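Local structure of francisella virulence factor (5EVF) at residues Glu53-Phe56 with Gln57-Cys60. The protein is of unknown biochemical function but is a virulence factor of Francisella, folded as a small alpha-beta protein with one disulfide. Sequence-based numbering, arbitrary orientation.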
loop_
_atom_site.group_PDB
_atom_site.type_symbol
_atom_site.label_atom_id
_atom_site.label_comp_id
_atom_site.label_asym_id
_atom_site.label_seq_id
_atom_site.Cartn_x
_atom_site.Cartn_y
_atom_site.Cartn_z
ATOM N N GLU A 53 -1.198 18.823 4.062
ATOM C CA GLU A 53 -2.415 18.050 4.237
ATOM C C GLU A 53 -2.699 17.870 5.720
ATOM O O GLU A 53 -1.810 17.510 6.496
ATOM C CB GLU A 53 -2.289 16.693 3.542
ATOM C CG GLU A 53 -3.529 15.842 3.664
ATOM C CD GLU A 53 -4.722 16.481 2.989
ATOM O OE1 GLU A 53 -4.700 16.575 1.750
ATOM O OE2 GLU A 53 -5.660 16.882 3.707
ATOM N N LYS A 54 -3.937 18.149 6.117
ATOM C CA LYS A 54 -4.381 17.922 7.479
ATOM C C LYS A 54 -5.305 16.723 7.595
ATOM O O LYS A 54 -5.551 16.255 8.712
ATOM C CB LYS A 54 -5.096 19.167 8.027
ATOM C CG LYS A 54 -4.375 20.489 7.779
ATOM C CD LYS A 54 -5.362 21.655 7.847
ATOM C CE LYS A 54 -5.036 22.752 6.842
ATOM N NZ LYS A 54 -4.040 23.733 7.359
ATOM N N ASP A 55 -5.813 16.212 6.477
ATOM C CA ASP A 55 -6.729 15.078 6.461
ATOM C C ASP A 55 -5.900 13.829 6.189
ATOM O O ASP A 55 -5.622 13.492 5.036
ATOM C CB ASP A 55 -7.809 15.275 5.403
ATOM C CG ASP A 55 -8.904 14.232 5.477
ATOM O OD1 ASP A 55 -8.656 13.110 5.970
ATOM O OD2 ASP A 55 -10.028 14.540 5.033
ATOM N N PHE A 56 -5.512 13.134 7.251
ATOM C CA PHE A 56 -4.631 11.987 7.072
ATOM C C PHE A 56 -5.378 10.747 6.602
ATOM O O PHE A 56 -4.749 9.814 6.081
ATOM C CB PHE A 56 -3.854 11.741 8.370
ATOM C CG PHE A 56 -2.744 12.741 8.595
ATOM C CD1 PHE A 56 -2.998 13.982 9.171
ATOM C CD2 PHE A 56 -1.456 12.449 8.189
ATOM C CE1 PHE A 56 -1.971 14.900 9.348
ATOM C CE2 PHE A 56 -0.432 13.350 8.364
ATOM C CZ PHE A 56 -0.680 14.574 8.945
ATOM N N GLN A 57 -6.708 10.718 6.732
ATOM C CA GLN A 57 -7.464 9.662 6.072
ATOM C C GLN A 57 -7.296 9.744 4.561
ATOM O O GLN A 57 -7.203 8.715 3.881
ATOM C CB GLN A 57 -8.943 9.736 6.449
ATOM C CG GLN A 57 -9.683 8.407 6.266
ATOM C CD GLN A 57 -9.962 7.703 7.596
ATOM O OE1 GLN A 57 -10.008 8.340 8.650
ATOM N NE2 GLN A 57 -10.142 6.387 7.550
ATOM N N LYS A 58 -7.243 10.964 4.020
ATOM C CA LYS A 58 -7.047 11.134 2.584
ATOM C C LYS A 58 -5.675 10.657 2.152
ATOM O O LYS A 58 -5.538 10.067 1.073
ATOM C CB LYS A 58 -7.233 12.596 2.183
ATOM C CG LYS A 58 -8.667 13.066 2.237
ATOM C CD LYS A 58 -8.771 14.552 1.936
ATOM C CE LYS A 58 -8.636 14.841 0.456
ATOM N NZ LYS A 58 -9.096 16.236 0.174
ATOM N N LEU A 59 -4.649 10.903 2.971
ATOM C CA LEU A 59 -3.313 10.413 2.638
ATOM C C LEU A 59 -3.258 8.895 2.690
ATOM O O LEU A 59 -2.640 8.261 1.837
ATOM C CB LEU A 59 -2.270 11.017 3.578
ATOM C CG LEU A 59 -1.996 12.510 3.365
ATOM C CD1 LEU A 59 -1.092 13.077 4.444
ATOM C CD2 LEU A 59 -1.384 12.738 1.976
ATOM N N CYS A 60 -3.879 8.292 3.701
ATOM C CA CYS A 60 -3.961 6.836 3.730
ATOM C C CYS A 60 -4.699 6.318 2.498
ATOM O O CYS A 60 -4.255 5.371 1.839
ATOM C CB CYS A 60 -4.650 6.403 5.025
ATOM S SG CYS A 60 -4.846 4.626 5.215
#
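Asp55 and Lys58 meet in an N-cap, the motif by which a side chain takes up an amide in the first turn of a helix, here helix 56-73. Asp55 OD1 accepts from Lys58 N at 3.2 Å, with an N-H...O angle of 149°. The donor stands above the carboxylate, 62° out of its plane. CG of Asp55 is anti to the backbone N (chi1 -172°), which sets the carboxylate beside the carbonyl carbon, on the side where the first turn begins. Lys58 returns the contact through its aliphatic part: its chain crosses the Asp55 side chain at about a right angle, and CD lies 3.3 Å from Asp55 OD2. The ammonium stays farther off, with Lys58 NZ 5.2 Å from that same OD2, so any attraction between the charges acts without direct contact. Asp55 O is held more loosely, receiving weak bonds from both Lys58 N and Leu59 N, whereas Cys60 N donates to Phe56 O at 3.0 Å in a regular helical i to i+4 bond.

An apolar side accompanies this polar one. Leu59 CD1 approaches the Phe56 ring obliquely, 3.8 Å from CD2, the two side chains pointing the same way, while Glu53 slides past Leu59 in the opposite direction and brings its CG to 3.7 Å from Leu59 CG. Val96 of strand 95-103 touches both Phe56 and Leu59, and the Cys60-Cys83 disulfide ties the same turn to strand 78-84.

A second shell positions the cap residue itself: Glu53, bent at chi2, turns its carboxylate toward the following residues, where OE2 accepts from Asp55 N at 2.9 Å through its anti lone pair.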